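Local structure of WbbZ protein (Klebsiella pneumoniae subsp. pneumoniae NTUH-K2044, 6X1L) at residues A234-N246 / L259-A271. The protein is functionally uncharacterized but probably acts as a polysaccharide pyruvyl transferase, adding pyruvyl groups to sugars. Sequence-based numbering, arbitrary orientation.
Sequences ASLLGKEVNFYPN and LFNRYPKTCFITA
V241, N242 and F243 pair in parallel with T266, C267 and F268 through a ladder of four backbone bonds: V241 N to K265 O, C267 N to V241 O, F243 N to C267 O, and I269 N to F243 O (2.9 Å). On the face carrying F243, the edge of the F268 ring turns to the face of the F243 ring, an offset T-shaped pair with planes at 88° and CD2 of F243 3.8 Å from CD1 of F268. With CG anti to the backbone N in both residues (chi1 -164° for F243), the rings leave the strands on the same face and meet there. P245 extends the cluster, its CB 3.4 Å from CZ of F268, while its CD covers I269 O, a buried carbonyl with no polar partner. Just past the strand ends, I269 lays CB over one face of the Y244 ring (CH-pi), and its CD1 lies 3.6 Å from CB of N242, on the face carrying N242 and C267.

Beside V241, the hydroxyls of S235 and T266 meet at 2.7 Å between OG and OG1. A water links T266 OG1 to K239 O, and S235 OG also bonds A231 O one turn back; the water and A231 O give the buried pair further polar partners. The Y263 ring receives CB of S235 over one face, and CD2 of L236 lies 3.4 Å from its OH.

A Schellman motif at G238 ends helix 228-236, and a type I turn from Y263 to T266 leads into the second strand. N242 ND2 bonds N224 OD1 of strand 220-225, which borders strand 240-243 on its other side. Helix 250-259 completes the beta-alpha-beta unit, bringing Y255 and N251 against F268; strand 266-268 forms the outer edge of the four-stranded parallel sheet within this chain.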
# COMPACT_ATOMS: atom_id res chain seq x y z
N ALA A 234 2.93 13.64 8.16
CA ALA A 234 2.02 14.26 9.12
C ALA A 234 2.29 15.76 9.27
O ALA A 234 1.36 16.54 9.47
CB ALA A 234 2.12 13.56 10.47
N SER A 235 3.56 16.17 9.17
CA SER A 235 3.89 17.59 9.23
C SER A 235 3.34 18.33 8.03
O SER A 235 2.81 19.44 8.16
CB SER A 235 5.41 17.79 9.33
OG SER A 235 5.92 17.28 10.55
N LEU A 236 3.47 17.75 6.83
CA LEU A 236 2.85 18.33 5.65
C LEU A 236 1.34 18.44 5.81
O LEU A 236 0.72 19.40 5.31
CB LEU A 236 3.18 17.49 4.41
CG LEU A 236 4.65 17.36 4.03
CD1 LEU A 236 4.80 16.54 2.76
CD2 LEU A 236 5.28 18.74 3.86
N LEU A 237 0.72 17.49 6.50
CA LEU A 237 -0.72 17.51 6.73
C LEU A 237 -1.14 18.49 7.82
O LEU A 237 -2.33 18.63 8.08
CB LEU A 237 -1.20 16.10 7.10
CG LEU A 237 -1.02 15.02 6.03
CD1 LEU A 237 -1.34 13.65 6.59
CD2 LEU A 237 -1.89 15.33 4.83
N GLY A 238 -0.19 19.18 8.45
CA GLY A 238 -0.53 20.10 9.51
C GLY A 238 -0.97 19.44 10.80
O GLY A 238 -1.64 20.07 11.62
N LYS A 239 -0.61 18.17 11.00
CA LYS A 239 -1.02 17.45 12.19
C LYS A 239 -0.17 17.84 13.38
O LYS A 239 0.91 18.43 13.25
CB LYS A 239 -0.92 15.94 11.97
CG LYS A 239 -1.67 15.43 10.75
CD LYS A 239 -3.16 15.63 10.90
CE LYS A 239 -3.92 14.94 9.78
NZ LYS A 239 -5.38 15.22 9.87
N GLU A 240 -0.68 17.51 14.57
CA GLU A 240 0.12 17.56 15.79
C GLU A 240 0.98 16.30 15.84
O GLU A 240 0.46 15.19 15.88
CB GLU A 240 -0.80 17.66 17.00
CG GLU A 240 -0.09 17.70 18.33
CD GLU A 240 -1.04 17.89 19.49
OE1 GLU A 240 -2.18 18.36 19.24
OE2 GLU A 240 -0.66 17.57 20.63
N VAL A 241 2.30 16.48 15.81
CA VAL A 241 3.24 15.38 15.60
C VAL A 241 4.21 15.31 16.76
O VAL A 241 4.84 16.32 17.12
CB VAL A 241 4.00 15.54 14.27
CG1 VAL A 241 4.92 14.35 14.04
CG2 VAL A 241 3.02 15.71 13.12
N ASN A 242 4.35 14.12 17.34
CA ASN A 242 5.31 13.84 18.40
C ASN A 242 6.36 12.89 17.82
O ASN A 242 6.10 11.69 17.67
CB ASN A 242 4.62 13.26 19.63
CG ASN A 242 3.63 14.22 20.25
OD1 ASN A 242 3.96 15.37 20.52
ND2 ASN A 242 2.40 13.76 20.45
N PHE A 243 7.53 13.44 17.50
CA PHE A 243 8.57 12.73 16.77
C PHE A 243 9.63 12.24 17.75
O PHE A 243 10.13 13.01 18.58
CB PHE A 243 9.19 13.66 15.73
CG PHE A 243 10.01 12.96 14.68
CD1 PHE A 243 9.90 11.60 14.48
CD2 PHE A 243 10.90 13.68 13.89
CE1 PHE A 243 10.66 10.96 13.51
CE2 PHE A 243 11.65 13.06 12.93
CZ PHE A 243 11.53 11.70 12.74
N TYR A 244 9.98 10.95 17.66
CA TYR A 244 10.92 10.33 18.59
C TYR A 244 12.23 9.96 17.89
O TYR A 244 12.25 9.69 16.69
CB TYR A 244 10.31 9.07 19.22
CG TYR A 244 9.21 9.38 20.22
CD1 TYR A 244 7.93 9.74 19.79
CD2 TYR A 244 9.44 9.30 21.58
CE1 TYR A 244 6.93 10.02 20.69
CE2 TYR A 244 8.43 9.57 22.49
CZ TYR A 244 7.18 9.93 22.04
OH TYR A 244 6.19 10.21 22.95
N PRO A 245 13.34 9.91 18.63
CA PRO A 245 14.65 9.71 18.00
C PRO A 245 14.93 8.24 17.69
O PRO A 245 14.21 7.33 18.09
CB PRO A 245 15.63 10.24 19.05
CG PRO A 245 14.94 10.02 20.34
CD PRO A 245 13.47 10.20 20.07
N ASN A 246 16.02 8.05 16.94
CA ASN A 246 16.62 6.74 16.70
C ASN A 246 18.14 6.94 16.68
O ASN A 246 18.65 7.98 17.10
CB ASN A 246 16.08 6.11 15.41
CG ASN A 246 16.32 6.98 14.19
OD1 ASN A 246 16.76 8.12 14.30
ND2 ASN A 246 16.01 6.44 13.02
N LEU A 259 12.20 20.54 10.10
CA LEU A 259 10.92 20.57 10.79
C LEU A 259 10.85 21.62 11.89
O LEU A 259 9.76 22.13 12.17
CB LEU A 259 10.61 19.19 11.38
CG LEU A 259 10.40 18.08 10.36
CD1 LEU A 259 10.24 16.72 11.04
CD2 LEU A 259 9.20 18.38 9.47
N PHE A 260 11.98 21.95 12.52
CA PHE A 260 11.99 22.96 13.56
C PHE A 260 11.51 24.30 13.01
O PHE A 260 11.95 24.74 11.94
CB PHE A 260 13.40 23.10 14.13
CG PHE A 260 13.52 24.16 15.18
CD1 PHE A 260 13.22 23.88 16.50
CD2 PHE A 260 13.94 25.44 14.85
CE1 PHE A 260 13.33 24.85 17.48
CE2 PHE A 260 14.05 26.42 15.82
CZ PHE A 260 13.74 26.12 17.13
N ASN A 261 10.60 24.94 13.75
CA ASN A 261 10.08 26.27 13.44
C ASN A 261 9.25 26.31 12.16
O ASN A 261 8.21 26.99 12.12
CB ASN A 261 11.22 27.29 13.36
N ARG A 262 9.68 25.61 11.11
CA ARG A 262 8.92 25.60 9.87
C ARG A 262 7.58 24.91 10.04
O ARG A 262 6.61 25.23 9.34
CB ARG A 262 9.73 24.93 8.76
N TYR A 263 7.49 23.96 10.98
CA TYR A 263 6.26 23.23 11.27
C TYR A 263 6.07 23.26 12.78
O TYR A 263 6.51 22.35 13.49
CB TYR A 263 6.32 21.81 10.73
CG TYR A 263 6.42 21.76 9.22
CD1 TYR A 263 5.28 21.69 8.43
CD2 TYR A 263 7.66 21.79 8.58
CE1 TYR A 263 5.36 21.64 7.05
CE2 TYR A 263 7.75 21.74 7.20
CZ TYR A 263 6.60 21.67 6.44
OH TYR A 263 6.68 21.63 5.07
N PRO A 264 5.43 24.31 13.31
CA PRO A 264 5.42 24.51 14.77
C PRO A 264 4.61 23.47 15.53
O PRO A 264 4.79 23.36 16.75
CB PRO A 264 4.83 25.91 14.93
CG PRO A 264 4.01 26.12 13.70
CD PRO A 264 4.69 25.36 12.59
N LYS A 265 3.74 22.72 14.87
CA LYS A 265 2.95 21.69 15.52
C LYS A 265 3.67 20.35 15.60
O LYS A 265 3.10 19.38 16.13
CB LYS A 265 1.61 21.51 14.80
CG LYS A 265 0.74 22.75 14.83
CD LYS A 265 -0.57 22.52 14.11
CE LYS A 265 -1.47 23.73 14.20
NZ LYS A 265 -2.76 23.50 13.52
N THR A 266 4.89 20.26 15.08
CA THR A 266 5.72 19.07 15.19
C THR A 266 6.83 19.34 16.20
O THR A 266 7.61 20.28 16.02
CB THR A 266 6.33 18.69 13.83
OG1 THR A 266 5.29 18.45 12.88
CG2 THR A 266 7.19 17.44 13.96
N CYS A 267 6.90 18.53 17.25
CA CYS A 267 7.95 18.66 18.24
C CYS A 267 8.70 17.34 18.39
O CYS A 267 8.15 16.26 18.12
CB CYS A 267 7.40 19.11 19.60
SG CYS A 267 6.51 17.85 20.52
N PHE A 268 9.95 17.44 18.82
CA PHE A 268 10.86 16.31 18.94
C PHE A 268 11.04 15.98 20.41
O PHE A 268 11.45 16.85 21.20
CB PHE A 268 12.21 16.64 18.29
CG PHE A 268 13.11 15.46 18.10
CD1 PHE A 268 12.92 14.59 17.03
CD2 PHE A 268 14.16 15.22 18.97
CE1 PHE A 268 13.75 13.50 16.85
CE2 PHE A 268 15.00 14.14 18.79
CZ PHE A 268 14.79 13.28 17.73
N ILE A 269 10.75 14.74 20.78
CA ILE A 269 10.79 14.29 22.17
C ILE A 269 12.13 13.61 22.40
O ILE A 269 12.37 12.50 21.91
CB ILE A 269 9.62 13.36 22.51
CG1 ILE A 269 8.31 14.14 22.61
CG2 ILE A 269 9.89 12.62 23.82
CD1 ILE A 269 7.65 14.42 21.28
N THR A 270 13.02 14.28 23.14
CA THR A 270 14.34 13.73 23.42
C THR A 270 14.30 12.68 24.53
O THR A 270 14.97 11.65 24.43
CB THR A 270 15.30 14.85 23.79
OG1 THR A 270 14.64 15.76 24.69
CG2 THR A 270 15.74 15.61 22.55
N ALA A 271 13.52 12.94 25.57
CA ALA A 271 13.37 11.99 26.67
C ALA A 271 12.09 12.28 27.45
O ALA A 271 11.58 11.41 28.15
CB ALA A 271 14.58 12.05 27.60
O HOH W 1 2.89 19.68 12.04